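Local coordinates for protein citrinin polyketide synthase (Monascus purpureus, PDB 5MPT) that builds the polyketide precursor of the mycotoxin citrinin from malonyl-CoA units, this chain being the domain that C-methylates the growing chain, at residues Arg87-Asn90 with Leu91-Leu95; Val320-Val323 with Asp324-Gly328; Asp338-His342 with Ala343-Ala347. One frame throughout, in Å; residues are numbered along the deposited sequence.

Contact 1 of 3, residues Arg87-Asn90 with Leu91-Leu95; sequences RFMN and LIYGL
With the Phe88 ring carbon CG trans to the backbone N (chi1 -179°) and Ile92 CG1 trans to its carbonyl carbon (chi1 -71°), the two side chains meet one helical turn apart. Ile92 CG1 lies over one face of the ring, 3.9 Å from the centroid of the Phe88 ring and offset toward the rim, a CH-pi contact. Ile92 CD1 reaches the CE1-CZ rim of the ring, 3.8 Å from Phe88 CE1. Met89 brings its sulfur beside Ile92, Met89 SD to Ile92 CG1 4.1 Å. Its terminal methyl then reaches Tyr93, with Met89 CE 4.2 Å from Tyr93 CE2. Beneath these side chains run regular i to i+4 hydrogen bonds, from Leu91 N to Arg87 O through Gly94 N to Asn90 O; the straightest is Tyr93 N to Met89 O, 2.8 Å. That same oxygen sits at the edge of the Tyr93 ring, while the phenol OH is hydrogen-bonded to Val79 N. The turn belongs to helix 86-98 of the helix-turn-helix family region. Leu91 and Ile92 lean on helix 321-327, Met89 and Ile92 also meet helix 149-154, and Tyr93 packs on strand 102-105.

Contact 2 of 3, residues Val320-Val323 with Asp324-Gly328; sequences VPWV and DFIFG
Val320, at the N-cap position, accepts the first i to i+4 bond of the helix, from Asp324 N to Val320 O at 3.2 Å. Its own amide N is held by a water, 3.0 Å from Val320 N, which also donates a weak hydrogen bond to Asp324 OD2, a weak water-mediated link between that carboxylate and the first turn. Pro321 takes the next step with its carbonyl: Phe325 N bonds to Pro321 O at 2.8 Å. At chi1 72° the indole of Trp322 is folded over the helix backbone, flanked by its own N and C, and presents its benzo edge to the following turn. Ile326 CD1 comes up to that edge near the ring plane, 3.7 Å from Trp322 CE3. Val323 CG2 covers the centre of one indole face, and Val323 CG1 is 4.0 Å from Phe327 CD1. Val323 O receives Phe327 N at 2.9 Å, together with a weak bond from Ile326 N, and also lies in the plane of the Phe327 ring at its edge. The buried Asp324 carboxylate is gripped by several donors from loop residues, OD1 by His342 and Trp333 and OD2 by Gln319, an arrangement that would probably favour its ionised form. Helix 321-327 otherwise packs against four helices: Phe327 meets the active-site residue Tyr177 of helix 167-178, Trp322 and Ile326 lie on helix 136-146, Trp322 NE1 is hydrogen-bonded to Tyr40 OH of helix 40-62, and Phe325 reaches that helix and Ile92 of helix 86-98.

Contact 3 of 3, residues Asp338-His342 with Ala343-Ala347; sequences DGRRH and ALQPA. With EDO (1,2-ethanediol), chain D.
The chain runs here without regular secondary structure, and Gly339 has a positive phi of 102°, a conformation that calls for glycine. Beyond it, Arg340 meets both the preceding Asp338 and the following Ala343. Arg340 NE forms a salt bridge 2.9 Å long with Asp338 OD1, which offers its syn lone pair and lies in the guanidinium plane. Bent at chi3 (-73°), the same side chain sends NH1 to Ala343 O, 2.9 Å from Arg340 NH1, onto a lone pair in the carbonyl plane. Its aliphatic part crosses the Gln345 side chain, Arg340 CD to Gln345 CG being 3.5 Å. In His342 the ring is used edge-on: ND1 accepts the Leu344 amide, Leu344 N to His342 ND1 3.0 Å, close to the ring plane. His342 and Leu344 lie side by side, with His342 CE1 3.6 Å from Leu344 CG, and Leu344 also touches the side chain of the active-site residue His289. Arg340 binds His289 O and Thr291 O as well, so one buried guanidinium joins this loop to the backbone at His289. Because ND1 is an acceptor, the proton of a neutral imidazole would be on NE2, which matches its pairing with Asp324.

How the contacts relate
Along the chain the three contacts come in series: contact 1 in helix 86-98, contact 2 in helix 321-327, and contact 3 in the loop leading to helix 347-356. The centres of contacts 1 and 2 are about 10 Å apart, those of contacts 2 and 3 about 15 Å, and those of contacts 1 and 3 about 16 Å, where Leu91 touches His342. Contacts 1 and 2 pack directly, with Phe88 set against the backbone carbonyls of Asp324, Phe325 and Gly328, whereas contact 3 meets contact 2 through the His342-Asp324 pair. Helix 321-327 therefore lies between helix 86-98, remote from the active site, and the loop 338-347 near His289.

Contact 1 of 3, residues Arg87-Asn90 with Leu91-Leu95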
ATOM      1  N   ARG A  87      16.713   8.674   7.243  1.00 30.07           N
ATOM      2  CA  ARG A  87      15.336   9.158   7.246  1.00 30.16           C
ATOM      3  C   ARG A  87      14.424   8.213   8.025  1.00 31.52           C
ATOM      4  O   ARG A  87      13.577   8.651   8.817  1.00 33.96           O
ATOM      5  CB  ARG A  87      14.856   9.340   5.803  1.00 29.18           C
ATOM      6  CG  ARG A  87      15.583  10.496   5.086  1.00 30.58           C
ATOM      7  CD  ARG A  87      15.283  10.525   3.591  1.00 32.20           C
ATOM      8  NE  ARG A  87      15.913   9.391   2.933  1.00 31.98           N
ATOM      9  CZ  ARG A  87      15.803   9.111   1.645  1.00 31.52           C
ATOM     10  NH1 ARG A  87      15.076   9.892   0.849  1.00 32.23           N
ATOM     11  NH2 ARG A  87      16.424   8.051   1.149  1.00 30.02           N
ATOM     12  N   PHE A  88      14.568   6.909   7.781  1.00 26.32           N
ATOM     13  CA  PHE A  88      13.846   5.897   8.552  1.00 25.95           C
ATOM     14  C   PHE A  88      14.090   6.041  10.053  1.00 28.20           C
ATOM     15  O   PHE A  88      13.145   6.029  10.857  1.00 28.92           O
ATOM     16  CB  PHE A  88      14.280   4.523   8.049  1.00 26.32           C
ATOM     17  CG  PHE A  88      13.613   3.362   8.722  1.00 27.17           C
ATOM     18  CD1 PHE A  88      12.251   3.323   8.915  1.00 23.80           C
ATOM     19  CD2 PHE A  88      14.374   2.279   9.133  1.00 30.36           C
ATOM     20  CE1 PHE A  88      11.664   2.230   9.506  1.00 24.32           C
ATOM     21  CE2 PHE A  88      13.795   1.198   9.710  1.00 31.27           C
ATOM     22  CZ  PHE A  88      12.420   1.167   9.887  1.00 27.90           C
ATOM     23  N   MET A  89      15.355   6.166  10.464  1.00 28.42           N
ATOM     24  CA  MET A  89      15.592   6.177  11.894  1.00 25.23           C
ATOM     25  C   MET A  89      15.061   7.441  12.540  1.00 27.87           C
ATOM     26  O   MET A  89      14.693   7.414  13.716  1.00 29.90           O
ATOM     27  CB  MET A  89      17.078   5.982  12.196  1.00 22.69           C
ATOM     28  CG  MET A  89      17.523   4.559  11.858  1.00 24.17           C
ATOM     29  SD  MET A  89      16.666   3.296  12.802  1.00 25.89           S
ATOM     30  CE  MET A  89      17.128   3.748  14.481  1.00 24.24           C
ATOM     31  N   ASN A  90      14.989   8.547  11.804  1.00 28.89           N
ATOM     32  CA  ASN A  90      14.301   9.716  12.346  1.00 33.79           C
ATOM     33  C   ASN A  90      12.813   9.431  12.556  1.00 34.36           C
ATOM     34  O   ASN A  90      12.211   9.908  13.529  1.00 37.08           O
ATOM     35  CB  ASN A  90      14.506  10.914  11.425  1.00 39.91           C
ATOM     36  CG  ASN A  90      15.954  11.371  11.375  1.00 50.16           C
ATOM     37  OD1 ASN A  90      16.698  11.255  12.357  1.00 51.07           O
ATOM     38  ND2 ASN A  90      16.366  11.883  10.223  1.00 57.55           N
ATOM     39  N   LEU A  91      12.205   8.640  11.669  1.00 31.70           N
ATOM     40  CA  LEU A  91      10.819   8.209  11.870  1.00 30.69           C
ATOM     41  C   LEU A  91      10.715   7.264  13.067  1.00 28.00           C
ATOM     42  O   LEU A  91       9.779   7.365  13.868  1.00 28.12           O
ATOM     43  CB  LEU A  91      10.304   7.536  10.605  1.00 32.20           C
ATOM     44  CG  LEU A  91       8.838   7.160  10.415  1.00 33.93           C
ATOM     45  CD1 LEU A  91       8.558   7.155   8.908  1.00 35.96           C
ATOM     46  CD2 LEU A  91       8.539   5.800  11.017  1.00 31.93           C
ATOM     47  N   ILE A  92      11.695   6.365  13.217  1.00 26.56           N
ATOM     48  CA  ILE A  92      11.728   5.431  14.351  1.00 25.32           C
ATOM     49  C   ILE A  92      11.814   6.182  15.675  1.00 27.42           C
ATOM     50  O   ILE A  92      11.121   5.846  16.652  1.00 26.80           O
ATOM     51  CB  ILE A  92      12.902   4.449  14.178  1.00 24.45           C
ATOM     52  CG1 ILE A  92      12.616   3.469  13.029  1.00 25.04           C
ATOM     53  CG2 ILE A  92      13.168   3.685  15.498  1.00 25.04           C
ATOM     54  CD1 ILE A  92      11.370   2.570  13.277  1.00 25.25           C
ATOM     55  N   TYR A  93      12.733   7.148  15.764  1.00 28.69           N
ATOM     56  CA  TYR A  93      12.822   7.939  16.986  1.00 28.78           C
ATOM     57  C   TYR A  93      11.542   8.719  17.209  1.00 29.66           C
ATOM     58  O   TYR A  93      11.119   8.925  18.354  1.00 31.91           O
ATOM     59  CB  TYR A  93      14.017   8.887  16.934  1.00 27.48           C
ATOM     60  CG  TYR A  93      15.283   8.236  17.382  1.00 27.18           C
ATOM     61  CD1 TYR A  93      15.558   8.101  18.730  1.00 25.83           C
ATOM     62  CD2 TYR A  93      16.196   7.739  16.473  1.00 29.64           C
ATOM     63  CE1 TYR A  93      16.694   7.495  19.152  1.00 27.84           C
ATOM     64  CE2 TYR A  93      17.331   7.133  16.886  1.00 30.84           C
ATOM     65  CZ  TYR A  93      17.582   7.010  18.228  1.00 29.78           C
ATOM     66  OH  TYR A  93      18.738   6.402  18.643  1.00 29.67           O
ATOM     67  N   GLY A  94      10.949   9.203  16.129  1.00 30.05           N
ATOM     68  CA  GLY A  94       9.641   9.822  16.235  1.00 31.32           C
ATOM     69  C   GLY A  94       8.618   8.906  16.869  1.00 31.79           C
ATOM     70  O   GLY A  94       7.818   9.338  17.706  1.00 32.33           O
ATOM     71  N   LEU A  95       8.601   7.636  16.465  1.00 29.93           N
ATOM     72  CA  LEU A  95       7.625   6.731  17.063  1.00 29.56           C
ATOM     73  C   LEU A  95       7.890   6.572  18.553  1.00 28.02           C
ATOM     74  O   LEU A  95       6.958   6.549  19.361  1.00 28.76           O
ATOM     75  CB  LEU A  95       7.636   5.363  16.382  1.00 33.74           C
ATOM     76  CG  LEU A  95       7.248   5.227  14.917  1.00 45.48           C
ATOM     77  CD1 LEU A  95       7.335   3.747  14.563  1.00 47.17           C
ATOM     78  CD2 LEU A  95       5.855   5.807  14.602  1.00 55.33           C
TER

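Contact 2 of 3, residues Val320-Val323 with Asp324-Gly328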
ATOM      1  N   VAL A 320       0.665   4.602   8.820  1.00 25.19           N
ATOM      2  CA  VAL A 320       0.291   3.621   9.837  1.00 24.17           C
ATOM      3  C   VAL A 320       1.607   3.125  10.423  1.00 21.60           C
ATOM      4  O   VAL A 320       2.507   2.757   9.648  1.00 23.16           O
ATOM      5  CB  VAL A 320      -0.507   2.463   9.235  1.00 24.23           C
ATOM      6  CG1 VAL A 320      -0.683   1.326  10.242  1.00 24.32           C
ATOM      7  CG2 VAL A 320      -1.877   2.970   8.791  1.00 23.98           C
ATOM      8  N   PRO A 321       1.787   3.088  11.751  1.00 24.67           N
ATOM      9  CA  PRO A 321       3.145   2.786  12.256  1.00 23.45           C
ATOM     10  C   PRO A 321       3.703   1.442  11.796  1.00 22.31           C
ATOM     11  O   PRO A 321       4.880   1.399  11.396  1.00 22.34           O
ATOM     12  CB  PRO A 321       2.974   2.880  13.778  1.00 26.54           C
ATOM     13  CG  PRO A 321       1.915   3.885  13.947  1.00 27.93           C
ATOM     14  CD  PRO A 321       0.949   3.644  12.828  1.00 25.42           C
ATOM     15  N   TRP A 322       2.929   0.346  11.837  1.00 19.04           N
ATOM     16  CA  TRP A 322       3.521  -0.933  11.443  1.00 21.64           C
ATOM     17  C   TRP A 322       3.955  -0.939   9.984  1.00 23.25           C
ATOM     18  O   TRP A 322       4.915  -1.637   9.635  1.00 22.40           O
ATOM     19  CB  TRP A 322       2.593  -2.111  11.708  1.00 21.72           C
ATOM     20  CG  TRP A 322       1.351  -2.271  10.807  1.00 18.06           C
ATOM     21  CD1 TRP A 322       0.074  -1.912  11.107  1.00 20.62           C
ATOM     22  CD2 TRP A 322       1.309  -2.819   9.470  1.00 21.41           C
ATOM     23  NE1 TRP A 322      -0.757  -2.206  10.052  1.00 19.78           N
ATOM     24  CE2 TRP A 322      -0.023  -2.764   9.042  1.00 19.66           C
ATOM     25  CE3 TRP A 322       2.265  -3.361   8.611  1.00 22.86           C
ATOM     26  CZ2 TRP A 322      -0.414  -3.232   7.815  1.00 20.46           C
ATOM     27  CZ3 TRP A 322       1.877  -3.814   7.401  1.00 22.70           C
ATOM     28  CH2 TRP A 322       0.549  -3.756   7.001  1.00 21.65           C
ATOM     29  N   VAL A 323       3.269  -0.188   9.121  1.00 21.99           N
ATOM     30  CA  VAL A 323       3.672  -0.107   7.718  1.00 21.64           C
ATOM     31  C   VAL A 323       5.033   0.574   7.594  1.00 22.51           C
ATOM     32  O   VAL A 323       5.955   0.060   6.940  1.00 22.75           O
ATOM     33  CB  VAL A 323       2.596   0.633   6.900  1.00 23.15           C
ATOM     34  CG1 VAL A 323       3.025   0.799   5.443  1.00 23.18           C
ATOM     35  CG2 VAL A 323       1.245  -0.101   7.019  1.00 23.45           C
ATOM     36  N   ASP A 324       5.172   1.761   8.183  1.00 22.56           N
ATOM     37  CA  ASP A 324       6.482   2.409   8.213  1.00 23.00           C
ATOM     38  C   ASP A 324       7.540   1.518   8.847  1.00 21.02           C
ATOM     39  O   ASP A 324       8.678   1.456   8.379  1.00 23.97           O
ATOM     40  CB  ASP A 324       6.403   3.729   8.966  1.00 26.43           C
ATOM     41  CG  ASP A 324       5.872   4.838   8.102  1.00 30.37           C
ATOM     42  OD1 ASP A 324       6.387   4.952   6.976  1.00 31.67           O
ATOM     43  OD2 ASP A 324       4.969   5.580   8.542  1.00 30.94           O
ATOM     44  N   PHE A 325       7.201   0.853   9.942  1.00 21.69           N
ATOM     45  CA  PHE A 325       8.193   0.094  10.700  1.00 22.75           C
ATOM     46  C   PHE A 325       8.807  -1.010   9.855  1.00 24.58           C
ATOM     47  O   PHE A 325      10.008  -1.292   9.956  1.00 26.07           O
ATOM     48  CB  PHE A 325       7.528  -0.493  11.934  1.00 21.53           C
ATOM     49  CG  PHE A 325       8.440  -1.318  12.797  1.00 23.49           C
ATOM     50  CD1 PHE A 325       9.570  -0.765  13.378  1.00 25.63           C
ATOM     51  CD2 PHE A 325       8.174  -2.660  13.038  1.00 24.09           C
ATOM     52  CE1 PHE A 325      10.390  -1.529  14.179  1.00 25.96           C
ATOM     53  CE2 PHE A 325       8.995  -3.423  13.851  1.00 24.60           C
ATOM     54  CZ  PHE A 325      10.124  -2.857  14.385  1.00 25.06           C
ATOM     55  N   ILE A 326       7.997  -1.645   9.013  1.00 24.94           N
ATOM     56  CA  ILE A 326       8.458  -2.739   8.165  1.00 25.54           C
ATOM     57  C   ILE A 326       9.017  -2.219   6.862  1.00 26.46           C
ATOM     58  O   ILE A 326      10.144  -2.532   6.490  1.00 25.73           O
ATOM     59  CB  ILE A 326       7.320  -3.712   7.850  1.00 22.76           C
ATOM     60  CG1 ILE A 326       6.773  -4.289   9.150  1.00 23.38           C
ATOM     61  CG2 ILE A 326       7.795  -4.805   6.882  1.00 23.29           C
ATOM     62  CD1 ILE A 326       5.482  -5.054   9.009  1.00 25.11           C
ATOM     63  N   PHE A 327       8.181  -1.516   6.107  1.00 27.25           N
ATOM     64  CA  PHE A 327       8.588  -1.112   4.775  1.00 24.77           C
ATOM     65  C   PHE A 327       9.654  -0.045   4.803  1.00 25.01           C
ATOM     66  O   PHE A 327      10.428   0.066   3.842  1.00 24.57           O
ATOM     67  CB  PHE A 327       7.365  -0.648   3.988  1.00 23.08           C
ATOM     68  CG  PHE A 327       6.459  -1.775   3.591  1.00 26.71           C
ATOM     69  CD1 PHE A 327       5.448  -2.205   4.423  1.00 26.35           C
ATOM     70  CD2 PHE A 327       6.604  -2.384   2.353  1.00 31.05           C
ATOM     71  CE1 PHE A 327       4.618  -3.259   4.061  1.00 28.87           C
ATOM     72  CE2 PHE A 327       5.755  -3.422   1.969  1.00 32.86           C
ATOM     73  CZ  PHE A 327       4.774  -3.858   2.817  1.00 31.25           C
ATOM     74  N   GLY A 328       9.769   0.694   5.906  1.00 26.14           N
ATOM     75  CA  GLY A 328      10.803   1.688   5.981  1.00 26.14           C
ATOM     76  C   GLY A 328      12.196   1.106   5.945  1.00 27.52           C
ATOM     77  O   GLY A 328      13.150   1.847   5.690  1.00 29.30           O
TER
HETATM   78  O   HOH W   1       2.833   4.250   6.738  1.00 26.83           O

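Contact 3 of 3, residues Asp338-His342 with Ala343-Ala347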
ATOM      1  N   ASP A 338      10.924  14.036  -5.545  1.00 33.24           N
ATOM      2  CA  ASP A 338      10.121  15.062  -6.193  1.00 31.05           C
ATOM      3  C   ASP A 338       9.575  16.078  -5.205  1.00 33.14           C
ATOM      4  O   ASP A 338       8.578  16.744  -5.499  1.00 34.28           O
ATOM      5  CB  ASP A 338       8.969  14.426  -6.962  1.00 29.16           C
ATOM      6  CG  ASP A 338       8.044  13.641  -6.086  1.00 28.84           C
ATOM      7  OD1 ASP A 338       8.372  13.486  -4.888  1.00 29.49           O
ATOM      8  OD2 ASP A 338       7.006  13.173  -6.609  1.00 27.69           O
ATOM      9  N   GLY A 339      10.191  16.202  -4.046  1.00 34.06           N
ATOM     10  CA  GLY A 339       9.748  17.132  -3.034  1.00 37.62           C
ATOM     11  C   GLY A 339       8.970  16.506  -1.894  1.00 38.87           C
ATOM     12  O   GLY A 339       8.800  17.151  -0.859  1.00 42.55           O
ATOM     13  N   ARG A 340       8.484  15.280  -2.064  1.00 33.55           N
ATOM     14  CA  ARG A 340       7.861  14.573  -0.954  1.00 31.96           C
ATOM     15  C   ARG A 340       8.872  14.339   0.157  1.00 32.99           C
ATOM     16  O   ARG A 340      10.083  14.233  -0.074  1.00 35.32           O
ATOM     17  CB  ARG A 340       7.305  13.227  -1.404  1.00 30.94           C
ATOM     18  CG  ARG A 340       6.011  13.298  -2.229  1.00 30.85           C
ATOM     19  CD  ARG A 340       5.642  11.925  -2.735  1.00 30.14           C
ATOM     20  NE  ARG A 340       6.521  11.492  -3.807  1.00 31.11           N
ATOM     21  CZ  ARG A 340       6.608  10.241  -4.245  1.00 28.40           C
ATOM     22  NH1 ARG A 340       5.887   9.275  -3.677  1.00 27.47           N
ATOM     23  NH2 ARG A 340       7.427   9.961  -5.254  1.00 26.14           N
ATOM     24  N   ARG A 341       8.356  14.265   1.377  1.00 33.04           N
ATOM     25  CA  ARG A 341       9.139  13.859   2.539  1.00 35.33           C
ATOM     26  C   ARG A 341       8.803  12.444   2.982  1.00 33.64           C
ATOM     27  O   ARG A 341       9.446  11.916   3.891  1.00 36.18           O
ATOM     28  CB  ARG A 341       8.907  14.830   3.704  1.00 44.25           C
ATOM     29  CG  ARG A 341       9.547  16.204   3.505  1.00 59.70           C
ATOM     30  CD  ARG A 341       8.855  17.305   4.310  1.00 79.99           C
ATOM     31  NE  ARG A 341       7.590  17.732   3.700  1.00 97.74           N
ATOM     32  CZ  ARG A 341       6.418  17.838   4.330  1.00108.20           C
ATOM     33  NH1 ARG A 341       5.346  18.235   3.655  1.00112.82           N
ATOM     34  NH2 ARG A 341       6.303  17.564   5.626  1.00108.76           N
ATOM     35  N   HIS A 342       7.801  11.837   2.354  1.00 28.93           N
ATOM     36  CA  HIS A 342       7.374  10.476   2.603  1.00 27.11           C
ATOM     37  C   HIS A 342       6.773   9.984   1.305  1.00 26.01           C
ATOM     38  O   HIS A 342       6.261  10.780   0.522  1.00 26.94           O
ATOM     39  CB  HIS A 342       6.360  10.417   3.740  1.00 28.41           C
ATOM     40  CG  HIS A 342       6.101   9.038   4.260  1.00 29.21           C
ATOM     41  ND1 HIS A 342       5.297   8.129   3.603  1.00 26.22           N
ATOM     42  CD2 HIS A 342       6.534   8.420   5.384  1.00 30.84           C
ATOM     43  CE1 HIS A 342       5.236   7.013   4.312  1.00 26.78           C
ATOM     44  NE2 HIS A 342       5.987   7.161   5.391  1.00 29.15           N
ATOM     45  N   ALA A 343       6.884   8.681   1.053  1.00 24.85           N
ATOM     46  CA  ALA A 343       6.353   8.133  -0.192  1.00 23.80           C
ATOM     47  C   ALA A 343       4.845   8.324  -0.286  1.00 21.63           C
ATOM     48  O   ALA A 343       4.314   8.647  -1.347  1.00 20.74           O
ATOM     49  CB  ALA A 343       6.703   6.650  -0.309  1.00 25.70           C
ATOM     50  N   LEU A 344       4.146   8.102   0.814  1.00 22.80           N
ATOM     51  CA  LEU A 344       2.696   8.175   0.845  1.00 23.83           C
ATOM     52  C   LEU A 344       2.230   9.627   0.902  1.00 25.28           C
ATOM     53  O   LEU A 344       2.877  10.480   1.520  1.00 26.97           O
ATOM     54  CB  LEU A 344       2.170   7.419   2.061  1.00 23.40           C
ATOM     55  CG  LEU A 344       2.570   5.950   2.201  1.00 22.05           C
ATOM     56  CD1 LEU A 344       1.932   5.329   3.432  1.00 21.25           C
ATOM     57  CD2 LEU A 344       2.234   5.146   0.956  1.00 22.45           C
ATOM     58  N   GLN A 345       1.086   9.895   0.288  1.00 23.84           N
ATOM     59  CA  GLN A 345       0.557  11.253   0.197  1.00 24.27           C
ATOM     60  C   GLN A 345      -0.959  11.245   0.337  1.00 24.85           C
ATOM     61  O   GLN A 345      -1.629  10.293  -0.087  1.00 25.86           O
ATOM     62  CB  GLN A 345       0.956  11.926  -1.125  1.00 24.68           C
ATOM     63  CG  GLN A 345       2.488  12.164  -1.221  1.00 25.53           C
ATOM     64  CD  GLN A 345       3.024  13.116  -0.163  1.00 29.45           C
ATOM     65  OE1 GLN A 345       4.042  12.838   0.498  1.00 31.47           O
ATOM     66  NE2 GLN A 345       2.377  14.255  -0.018  1.00 31.89           N
ATOM     67  N   PRO A 346      -1.524  12.289   0.943  1.00 27.82           N
ATOM     68  CA  PRO A 346      -2.976  12.379   1.050  1.00 27.09           C
ATOM     69  C   PRO A 346      -3.578  12.655  -0.307  1.00 25.79           C
ATOM     70  O   PRO A 346      -2.919  13.203  -1.201  1.00 27.80           O
ATOM     71  CB  PRO A 346      -3.195  13.560   1.994  1.00 30.94           C
ATOM     72  CG  PRO A 346      -2.041  14.426   1.745  1.00 34.37           C
ATOM     73  CD  PRO A 346      -0.873  13.495   1.486  1.00 33.12           C
ATOM     74  N   ALA A 347      -4.846  12.274  -0.434  1.00 24.33           N
ATOM     75  CA  ALA A 347      -5.557  12.368  -1.713  1.00 25.89           C
ATOM     76  C   ALA A 347      -5.492  13.771  -2.308  1.00 29.46           C
ATOM     77  O   ALA A 347      -5.466  13.932  -3.540  1.00 30.30           O
ATOM     78  CB  ALA A 347      -7.005  11.948  -1.517  1.00 24.85           C
TER
HETATM   79  C1  EDO D2203       2.120  10.886   4.273  1.00 58.95           C
HETATM   80  O1  EDO D2203       2.245  12.153   3.623  1.00 53.42           O
HETATM   81  C2  EDO D2203       0.649  10.498   4.225  1.00 67.89           C
HETATM   82  O2  EDO D2203      -0.124  11.665   4.529  1.00 75.11           O